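Local coordinates for protein fumarate reductase iron-sulfur subunit (PDB 7D6V) that probably relays electrons from succinate oxidation through three iron-sulfur clusters toward quinone, as the iron-sulfur subunit of a mycobacterial succinate dehydrogenase, at residues Phe107-Ile115 against Lys165-Arg176; Leu200-Cys208 against Thr220-Lys228. All coordinates share one frame; numbering follows the deposited sequence.

The cluster-bearing part of an iron-sulfur subunit illustrates how a cofactor site is built in layers. Interaction 1 comes first along the chain, setting the short helix 107-112 against the turn and helix that follow Lys165; interaction 2 then sets the cysteine-bearing loop 200-208 against helix 219-235. Their centres lie about 14 Å apart, and both segments of interaction 2, but only 165-176 of interaction 1, reach the three-iron cluster. The contacts meet directly: His174 on helix 171-181 packs on Leu200 and Leu224, and Phe168 packs on Tyr202. Helix 171-181 thus stands between helix 107-112 and the loop and helix of interaction 2, joining both contacts into one packed unit beside the cluster.

Interaction 1: Phe107-Ile115 against Lys165-Arg176; sequences FNYEKARQI and KENFAGPRFHMR. With F3S (Fe3-s4 cluster), chain G.
Lys111 lies across two aromatic rings and ends at backbone carbonyls of 165-176. Its CB sits over one face of the Phe173 ring, 4.0 Å from the centroid, a CH-pi contact; Arg172 CD lies over the opposite face. The chain then bends at chi2 (-59°), and CG lies over the rim of one face of Phe107. Further out, CE comes 3.6 Å from Phe168 O, and NZ makes a weak hydrogen bond of 3.3 Å to Lys165 O. From the other side, Lys165 CD packs over the far face of Phe107, 4.1 Å from the centroid, while Lys165 NZ pairs with Glu162. Phe107 thus sits between two lysines, with the Lys165 and Phe168 carbonyls at its edge. Asn108 OD1, hydrogen-bonded to Gln152 NE2, ties helix 107-112 to helix 150-154. Helices 107-112 and 171-176 run almost side by side, 21° apart, and the second, beginning after Gly170 at the N-cap position, belongs to the ferredoxin-like dicluster region: Pro171 CB in its first turn is 3.4 Å from S3 of the three-iron cluster. Ala112 CB packs 3.7 Å from Phe173 CE1, and Ile115 crosses the root of the same side chain, with CD1 3.5 Å from Phe173 CB.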
loop_
_atom_site.group_PDB
_atom_site.type_symbol
_atom_site.label_atom_id
_atom_site.label_comp_id
_atom_site.label_asym_id
_atom_site.label_seq_id
_atom_site.Cartn_x
_atom_site.Cartn_y
_atom_site.Cartn_z
ATOM N N PHE B 107 -5.214 15.779 9.327
ATOM C CA PHE B 107 -4.405 16.783 8.652
ATOM C C PHE B 107 -4.028 16.319 7.251
ATOM O O PHE B 107 -4.022 17.111 6.301
ATOM C CB PHE B 107 -3.172 17.068 9.519
ATOM C CG PHE B 107 -1.987 17.607 8.774
ATOM C CD1 PHE B 107 -1.810 18.969 8.624
ATOM C CD2 PHE B 107 -1.025 16.753 8.264
ATOM C CE1 PHE B 107 -0.715 19.465 7.956
ATOM C CE2 PHE B 107 0.069 17.246 7.592
ATOM C CZ PHE B 107 0.225 18.603 7.439
ATOM N N ASN B 108 -3.748 15.023 7.099
ATOM C CA ASN B 108 -3.400 14.478 5.792
ATOM C C ASN B 108 -4.581 14.527 4.831
ATOM O O ASN B 108 -4.427 14.917 3.669
ATOM C CB ASN B 108 -2.897 13.046 5.950
ATOM C CG ASN B 108 -1.812 12.925 6.993
ATOM O OD1 ASN B 108 -0.658 13.250 6.738
ATOM N ND2 ASN B 108 -2.178 12.460 8.179
ATOM N N TYR B 109 -5.770 14.142 5.292
ATOM C CA TYR B 109 -6.936 14.185 4.420
ATOM C C TYR B 109 -7.378 15.609 4.125
ATOM O O TYR B 109 -8.016 15.846 3.095
ATOM C CB TYR B 109 -8.074 13.376 5.038
ATOM C CG TYR B 109 -7.771 11.899 5.075
ATOM C CD1 TYR B 109 -7.983 11.101 3.962
ATOM C CD2 TYR B 109 -7.246 11.308 6.213
ATOM C CE1 TYR B 109 -7.693 9.756 3.986
ATOM C CE2 TYR B 109 -6.953 9.965 6.246
ATOM C CZ TYR B 109 -7.180 9.192 5.130
ATOM O OH TYR B 109 -6.891 7.851 5.157
ATOM N N GLU B 110 -7.047 16.562 4.998
ATOM C CA GLU B 110 -7.296 17.965 4.688
ATOM C C GLU B 110 -6.309 18.480 3.650
ATOM O O GLU B 110 -6.678 19.269 2.774
ATOM C CB GLU B 110 -7.225 18.799 5.965
ATOM C CG GLU B 110 -8.549 18.908 6.692
ATOM C CD GLU B 110 -8.392 18.876 8.197
ATOM O OE1 GLU B 110 -9.306 18.369 8.878
ATOM O OE2 GLU B 110 -7.354 19.358 8.701
ATOM N N LYS B 111 -5.048 18.050 3.733
ATOM C CA LYS B 111 -4.069 18.410 2.715
ATOM C C LYS B 111 -4.369 17.762 1.373
ATOM O O LYS B 111 -3.988 18.310 0.335
ATOM C CB LYS B 111 -2.661 18.017 3.163
ATOM C CG LYS B 111 -2.107 18.843 4.305
ATOM C CD LYS B 111 -2.059 20.314 3.951
ATOM C CE LYS B 111 -1.410 21.123 5.055
ATOM N NZ LYS B 111 -1.227 22.550 4.683
ATOM N N ALA B 112 -5.029 16.603 1.375
ATOM C CA ALA B 112 -5.257 15.873 0.134
ATOM C C ALA B 112 -6.166 16.629 -0.827
ATOM O O ALA B 112 -6.029 16.477 -2.045
ATOM C CB ALA B 112 -5.845 14.496 0.438
ATOM N N ARG B 113 -7.092 17.440 -0.318
ATOM C CA ARG B 113 -8.046 18.128 -1.175
ATOM C C ARG B 113 -7.673 19.583 -1.432
ATOM O O ARG B 113 -8.510 20.353 -1.913
ATOM C CB ARG B 113 -9.458 18.033 -0.598
ATOM C CG ARG B 113 -9.606 18.441 0.841
ATOM C CD ARG B 113 -10.853 17.805 1.419
ATOM N NE ARG B 113 -11.529 18.672 2.377
ATOM C CZ ARG B 113 -12.694 18.386 2.943
ATOM N NH1 ARG B 113 -13.317 17.256 2.642
ATOM N NH2 ARG B 113 -13.241 19.231 3.804
ATOM N N GLN B 114 -6.441 19.977 -1.123
ATOM C CA GLN B 114 -5.929 21.271 -1.548
ATOM C C GLN B 114 -5.086 21.185 -2.809
ATOM O O GLN B 114 -4.958 22.186 -3.519
ATOM C CB GLN B 114 -5.102 21.916 -0.430
ATOM C CG GLN B 114 -5.911 22.304 0.791
ATOM C CD GLN B 114 -5.041 22.656 1.978
ATOM O OE1 GLN B 114 -3.815 22.654 1.888
ATOM N NE2 GLN B 114 -5.673 22.962 3.103
ATOM N N ILE B 115 -4.523 20.022 -3.103
ATOM C CA ILE B 115 -3.699 19.846 -4.299
ATOM C C ILE B 115 -4.613 19.692 -5.511
ATOM O O ILE B 115 -5.560 18.893 -5.460
ATOM C CB ILE B 115 -2.786 18.636 -4.145
ATOM C CG1 ILE B 115 -1.850 18.826 -2.955
ATOM C CG2 ILE B 115 -1.982 18.403 -5.415
ATOM C CD1 ILE B 115 -0.908 17.682 -2.762
ATOM N N LYS B 165 2.391 23.508 10.347
ATOM C CA LYS B 165 1.416 22.579 9.785
ATOM C C LYS B 165 0.607 23.226 8.670
ATOM O O LYS B 165 0.296 22.578 7.664
ATOM C CB LYS B 165 0.491 22.066 10.887
ATOM C CG LYS B 165 1.147 21.096 11.848
ATOM C CD LYS B 165 0.868 19.663 11.455
ATOM C CE LYS B 165 1.240 18.703 12.571
ATOM N NZ LYS B 165 0.263 18.733 13.688
ATOM N N GLU B 166 0.255 24.500 8.826
ATOM C CA GLU B 166 -0.556 25.178 7.824
ATOM C C GLU B 166 0.246 25.628 6.613
ATOM O O GLU B 166 -0.349 25.951 5.581
ATOM C CB GLU B 166 -1.256 26.387 8.443
ATOM C CG GLU B 166 -0.307 27.399 9.046
ATOM C CD GLU B 166 -0.896 28.791 9.087
ATOM O OE1 GLU B 166 -2.080 28.925 9.456
ATOM O OE2 GLU B 166 -0.175 29.753 8.747
ATOM N N ASN B 167 1.573 25.660 6.709
ATOM C CA ASN B 167 2.409 26.128 5.614
ATOM C C ASN B 167 3.072 25.006 4.830
ATOM O O ASN B 167 3.520 25.242 3.706
ATOM C CB ASN B 167 3.497 27.069 6.142
ATOM C CG ASN B 167 2.927 28.290 6.828
ATOM O OD1 ASN B 167 2.122 29.019 6.252
ATOM N ND2 ASN B 167 3.346 28.521 8.065
ATOM N N PHE B 168 3.148 23.802 5.389
ATOM C CA PHE B 168 3.878 22.694 4.789
ATOM C C PHE B 168 2.927 21.528 4.575
ATOM O O PHE B 168 2.186 21.151 5.488
ATOM C CB PHE B 168 5.049 22.280 5.684
ATOM C CG PHE B 168 5.997 21.311 5.048
ATOM C CD1 PHE B 168 6.654 21.634 3.880
ATOM C CD2 PHE B 168 6.252 20.086 5.636
ATOM C CE1 PHE B 168 7.535 20.749 3.299
ATOM C CE2 PHE B 168 7.135 19.200 5.060
ATOM C CZ PHE B 168 7.776 19.531 3.891
ATOM N N ALA B 169 2.951 20.959 3.370
ATOM C CA ALA B 169 2.056 19.856 3.049
ATOM C C ALA B 169 2.605 18.515 3.514
ATOM O O ALA B 169 1.827 17.605 3.817
ATOM C CB ALA B 169 1.788 19.815 1.545
ATOM N N GLY B 170 3.924 18.371 3.577
ATOM C CA GLY B 170 4.532 17.133 3.988
ATOM C C GLY B 170 5.108 16.354 2.827
ATOM O O GLY B 170 4.815 16.622 1.659
ATOM N N PRO B 171 5.957 15.371 3.134
ATOM C CA PRO B 171 6.573 14.571 2.061
ATOM C C PRO B 171 5.579 13.869 1.155
ATOM O O PRO B 171 5.788 13.830 -0.063
ATOM C CB PRO B 171 7.431 13.556 2.833
ATOM C CG PRO B 171 7.069 13.717 4.279
ATOM C CD PRO B 171 6.545 15.087 4.449
ATOM N N ARG B 172 4.498 13.316 1.710
ATOM C CA ARG B 172 3.570 12.533 0.900
ATOM C C ARG B 172 2.919 13.390 -0.175
ATOM O O ARG B 172 2.798 12.970 -1.330
ATOM C CB ARG B 172 2.509 11.887 1.793
ATOM C CG ARG B 172 1.646 10.839 1.105
ATOM C CD ARG B 172 0.327 11.429 0.627
ATOM N NE ARG B 172 -0.428 10.511 -0.218
ATOM C CZ ARG B 172 -0.156 10.263 -1.494
ATOM N NH1 ARG B 172 -0.903 9.409 -2.177
ATOM N NH2 ARG B 172 0.862 10.863 -2.089
ATOM N N PHE B 173 2.529 14.608 0.169
ATOM C CA PHE B 173 1.773 15.418 -0.772
ATOM C C PHE B 173 2.658 16.210 -1.721
ATOM O O PHE B 173 2.239 16.499 -2.844
ATOM C CB PHE B 173 0.818 16.316 0.004
ATOM C CG PHE B 173 -0.227 15.537 0.726
ATOM C CD1 PHE B 173 -1.263 14.948 0.029
ATOM C CD2 PHE B 173 -0.135 15.326 2.088
ATOM C CE1 PHE B 173 -2.209 14.202 0.680
ATOM C CE2 PHE B 173 -1.081 14.578 2.742
ATOM C CZ PHE B 173 -2.118 14.015 2.037
ATOM N N HIS B 174 3.895 16.513 -1.334
ATOM C CA HIS B 174 4.847 16.995 -2.326
ATOM C C HIS B 174 5.236 15.884 -3.294
ATOM O O HIS B 174 5.444 16.144 -4.485
ATOM C CB HIS B 174 6.069 17.585 -1.631
ATOM C CG HIS B 174 5.813 18.924 -1.015
ATOM N ND1 HIS B 174 5.591 20.057 -1.765
ATOM C CD2 HIS B 174 5.716 19.305 0.280
ATOM C CE1 HIS B 174 5.380 21.081 -0.960
ATOM N NE2 HIS B 174 5.451 20.652 0.287
ATOM N N MET B 175 5.301 14.641 -2.814
ATOM C CA MET B 175 5.463 13.508 -3.716
ATOM C C MET B 175 4.266 13.373 -4.648
ATOM O O MET B 175 4.419 13.021 -5.821
ATOM C CB MET B 175 5.667 12.225 -2.911
ATOM C CG MET B 175 5.952 10.998 -3.753
ATOM S SD MET B 175 5.903 9.474 -2.802
ATOM C CE MET B 175 4.171 9.408 -2.369
ATOM N N ARG B 176 3.063 13.630 -4.137
ATOM C CA ARG B 176 1.870 13.612 -4.980
ATOM C C ARG B 176 1.925 14.705 -6.044
ATOM O O ARG B 176 1.533 14.484 -7.198
ATOM C CB ARG B 176 0.624 13.762 -4.107
ATOM C CG ARG B 176 -0.645 14.067 -4.867
ATOM C CD ARG B 176 -1.439 12.809 -5.140
ATOM N NE ARG B 176 -2.740 13.114 -5.724
ATOM C CZ ARG B 176 -3.113 12.752 -6.945
ATOM N NH1 ARG B 176 -2.285 12.067 -7.717
ATOM N NH2 ARG B 176 -4.316 13.076 -7.391
HETATM FE FE1 F3S G . 10.730 15.386 5.455
HETATM FE FE3 F3S G . 12.215 14.138 3.595
HETATM FE FE4 F3S G . 12.064 16.820 3.492
HETATM S S1 F3S G . 12.293 13.849 5.803
HETATM S S2 F3S G . 11.836 17.397 5.667
HETATM S S3 F3S G . 10.299 15.355 3.200
HETATM S S4 F3S G . 13.850 15.566 2.916
#

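Interaction 2: Leu200-Cys208 against Thr220-Lys228; sequences LGYCNITKC and TDNALIPMK. With F3S (Fe3-s4 cluster), chain G.
Lys228 lies across Leu200, its CG 3.9 Å from Leu200 CG, before CE passes the CG2 branch of Ile205. The chain stays extended until chi4 (-85°), where it turns NZ between two backbone oxygens. NZ donates to Cys203 O in the carbonyl plane and, at 3.2 Å, to Leu200 O, tilted 29° from the plane of that second carbonyl. Leu200 O also accepts from Cys203 N on its opposite face, so the turn 200-203 is tied both to itself and to helix 219-235. With SG anti to the backbone N (chi1 180°), Cys203 turns its sulfur toward the three-iron cluster and binds iron FE4 at 2.4 Å. Leu224 CD1 places a methyl group 3.4 Å from cluster sulfur S3. In this cysteine-bearing loop of the ferredoxin-like dicluster fold, Ile205 packs CB on Thr220 CG2 and crosses Ile225 almost at right angles, CD1 to CD1. Lys207 packs CG 3.6 Å from Thr220 CB, then bends twice to bring NZ to Asp221 OD1 in a salt bridge of 2.6 Å. Lys228 thus acts as a second-shell residue, fixing the backbone of a cluster ligand, and its buried positive charge may help raise the cluster's reduction potential.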
loop_
_atom_site.group_PDB
_atom_site.type_symbol
_atom_site.label_atom_id
_atom_site.label_comp_id
_atom_site.label_asym_id
_atom_site.label_seq_id
_atom_site.Cartn_x
_atom_site.Cartn_y
_atom_site.Cartn_z
ATOM N N LEU B 200 7.272 24.079 -0.289
ATOM C CA LEU B 200 8.388 23.204 -0.635
ATOM C C LEU B 200 9.710 23.733 -0.093
ATOM O O LEU B 200 10.643 22.956 0.135
ATOM C CB LEU B 200 8.464 23.028 -2.151
ATOM C CG LEU B 200 9.494 22.043 -2.704
ATOM C CD1 LEU B 200 9.341 20.677 -2.065
ATOM C CD2 LEU B 200 9.375 21.949 -4.209
ATOM N N GLY B 201 9.812 25.044 0.133
ATOM C CA GLY B 201 11.030 25.610 0.682
ATOM C C GLY B 201 11.295 25.229 2.121
ATOM O O GLY B 201 12.447 25.285 2.561
ATOM N N TYR B 202 10.256 24.847 2.865
ATOM C CA TYR B 202 10.446 24.425 4.248
ATOM C C TYR B 202 11.240 23.134 4.335
ATOM O O TYR B 202 11.876 22.867 5.359
ATOM C CB TYR B 202 9.097 24.259 4.939
ATOM C CG TYR B 202 8.501 25.559 5.409
ATOM C CD1 TYR B 202 7.596 26.252 4.622
ATOM C CD2 TYR B 202 8.847 26.096 6.637
ATOM C CE1 TYR B 202 7.055 27.440 5.047
ATOM C CE2 TYR B 202 8.310 27.282 7.070
ATOM C CZ TYR B 202 7.416 27.950 6.273
ATOM O OH TYR B 202 6.876 29.138 6.702
ATOM N N CYS B 203 11.090 22.458 3.232
ATOM C CA CYS B 203 11.817 21.198 3.212
ATOM C C CYS B 203 13.308 21.464 3.073
ATOM O O CYS B 203 13.776 21.871 2.007
ATOM C CB CYS B 203 11.323 20.313 2.072
ATOM S SG CYS B 203 12.154 18.712 1.955
ATOM N N ASN B 204 14.184 21.126 4.200
ATOM C CA ASN B 204 15.582 20.776 4.056
ATOM C C ASN B 204 15.644 19.269 3.866
ATOM O O ASN B 204 14.789 18.534 4.364
ATOM C CB ASN B 204 16.412 21.246 5.255
ATOM C CG ASN B 204 16.152 20.455 6.519
ATOM O OD1 ASN B 204 15.104 19.843 6.688
ATOM N ND2 ASN B 204 17.112 20.480 7.427
ATOM N N ILE B 205 16.644 18.808 3.136
ATOM C CA ILE B 205 16.543 17.517 2.467
ATOM C C ILE B 205 17.212 16.422 3.283
ATOM O O ILE B 205 17.758 15.460 2.733
ATOM C CB ILE B 205 17.110 17.600 1.045
ATOM C CG1 ILE B 205 18.583 17.969 1.094
ATOM C CG2 ILE B 205 16.327 18.600 0.220
ATOM C CD1 ILE B 205 19.211 17.837 -0.205
ATOM N N THR B 206 17.184 16.576 4.603
ATOM C CA THR B 206 17.820 15.662 5.543
ATOM C C THR B 206 17.358 14.210 5.422
ATOM O O THR B 206 17.947 13.324 6.046
ATOM C CB THR B 206 17.595 16.172 6.959
ATOM O OG1 THR B 206 16.236 16.602 7.096
ATOM C CG2 THR B 206 18.511 17.343 7.226
ATOM N N LYS B 207 16.294 13.960 4.659
ATOM C CA LYS B 207 15.990 12.649 4.085
ATOM C C LYS B 207 15.483 11.625 5.100
ATOM O O LYS B 207 15.433 10.434 4.791
ATOM C CB LYS B 207 17.216 12.087 3.349
ATOM C CG LYS B 207 16.902 11.244 2.131
ATOM C CD LYS B 207 18.110 10.445 1.674
ATOM C CE LYS B 207 19.020 11.271 0.786
ATOM N NZ LYS B 207 18.424 11.518 -0.554
ATOM N N CYS B 208 15.087 12.041 6.305
ATOM C CA CYS B 208 14.589 11.075 7.282
ATOM C C CYS B 208 13.251 10.475 6.894
ATOM O O CYS B 208 12.956 9.341 7.279
ATOM C CB CYS B 208 14.474 11.714 8.665
ATOM S SG CYS B 208 16.011 11.679 9.568
ATOM N N THR B 220 12.970 11.602 -1.404
ATOM C CA THR B 220 13.798 12.795 -1.524
ATOM C C THR B 220 14.486 12.863 -2.883
ATOM O O THR B 220 14.480 13.910 -3.539
ATOM C CB THR B 220 14.827 12.834 -0.398
ATOM O OG1 THR B 220 14.175 12.562 0.847
ATOM C CG2 THR B 220 15.480 14.198 -0.320
ATOM N N ASP B 221 15.074 11.753 -3.327
ATOM C CA ASP B 221 15.900 11.784 -4.529
ATOM C C ASP B 221 15.070 11.836 -5.806
ATOM O O ASP B 221 15.477 12.474 -6.783
ATOM C CB ASP B 221 16.833 10.575 -4.556
ATOM C CG ASP B 221 18.094 10.793 -3.746
ATOM O OD1 ASP B 221 18.215 11.850 -3.096
ATOM O OD2 ASP B 221 18.969 9.904 -3.760
ATOM N N ASN B 222 13.914 11.177 -5.829
ATOM C CA ASN B 222 13.128 11.077 -7.050
ATOM C C ASN B 222 11.982 12.074 -7.124
ATOM O O ASN B 222 11.484 12.333 -8.225
ATOM C CB ASN B 222 12.563 9.660 -7.203
ATOM C CG ASN B 222 13.593 8.674 -7.707
ATOM O OD1 ASN B 222 14.727 9.040 -7.999
ATOM N ND2 ASN B 222 13.203 7.414 -7.806
ATOM N N ALA B 223 11.550 12.638 -6.000
ATOM C CA ALA B 223 10.426 13.565 -5.998
ATOM C C ALA B 223 10.797 14.955 -5.510
ATOM O O ALA B 223 10.525 15.939 -6.204
ATOM C CB ALA B 223 9.282 13.000 -5.145
ATOM N N LEU B 224 11.419 15.070 -4.338
ATOM C CA LEU B 224 11.577 16.376 -3.708
ATOM C C LEU B 224 12.678 17.199 -4.364
ATOM O O LEU B 224 12.480 18.379 -4.663
ATOM C CB LEU B 224 11.859 16.201 -2.220
ATOM C CG LEU B 224 10.839 15.344 -1.478
ATOM C CD1 LEU B 224 11.245 15.216 -0.043
ATOM C CD2 LEU B 224 9.447 15.934 -1.597
ATOM N N ILE B 225 13.854 16.605 -4.568
ATOM C CA ILE B 225 14.939 17.321 -5.240
ATOM C C ILE B 225 14.585 17.673 -6.682
ATOM O O ILE B 225 14.863 18.808 -7.102
ATOM C CB ILE B 225 16.254 16.531 -5.114
ATOM C CG1 ILE B 225 16.741 16.546 -3.667
ATOM C CG2 ILE B 225 17.321 17.107 -6.028
ATOM C CD1 ILE B 225 17.802 15.527 -3.368
ATOM N N PRO B 226 14.015 16.770 -7.494
ATOM C CA PRO B 226 13.571 17.196 -8.833
ATOM C C PRO B 226 12.568 18.334 -8.814
ATOM O O PRO B 226 12.646 19.238 -9.657
ATOM C CB PRO B 226 12.965 15.914 -9.413
ATOM C CG PRO B 226 13.687 14.832 -8.740
ATOM C CD PRO B 226 13.926 15.306 -7.346
ATOM N N MET B 227 11.627 18.330 -7.868
ATOM C CA MET B 227 10.658 19.416 -7.807
ATOM C C MET B 227 11.310 20.715 -7.358
ATOM O O MET B 227 10.930 21.793 -7.822
ATOM C CB MET B 227 9.496 19.052 -6.888
ATOM C CG MET B 227 8.560 18.022 -7.478
ATOM S SD MET B 227 7.614 18.641 -8.882
ATOM C CE MET B 227 6.931 20.149 -8.211
ATOM N N LYS B 228 12.292 20.634 -6.461
ATOM C CA LYS B 228 13.036 21.831 -6.083
ATOM C C LYS B 228 13.806 22.390 -7.271
ATOM O O LYS B 228 13.885 23.609 -7.451
ATOM C CB LYS B 228 13.980 21.521 -4.924
ATOM C CG LYS B 228 13.293 21.457 -3.576
ATOM C CD LYS B 228 14.236 20.966 -2.500
ATOM C CE LYS B 228 13.582 21.012 -1.129
ATOM N NZ LYS B 228 13.690 22.347 -0.488
HETATM FE FE1 F3S G . 10.730 15.386 5.455
HETATM FE FE3 F3S G . 12.215 14.138 3.595
HETATM FE FE4 F3S G . 12.064 16.820 3.492
HETATM S S1 F3S G . 12.293 13.849 5.803
HETATM S S2 F3S G . 11.836 17.397 5.667
HETATM S S3 F3S G . 10.299 15.355 3.200
HETATM S S4 F3S G . 13.850 15.566 2.916
#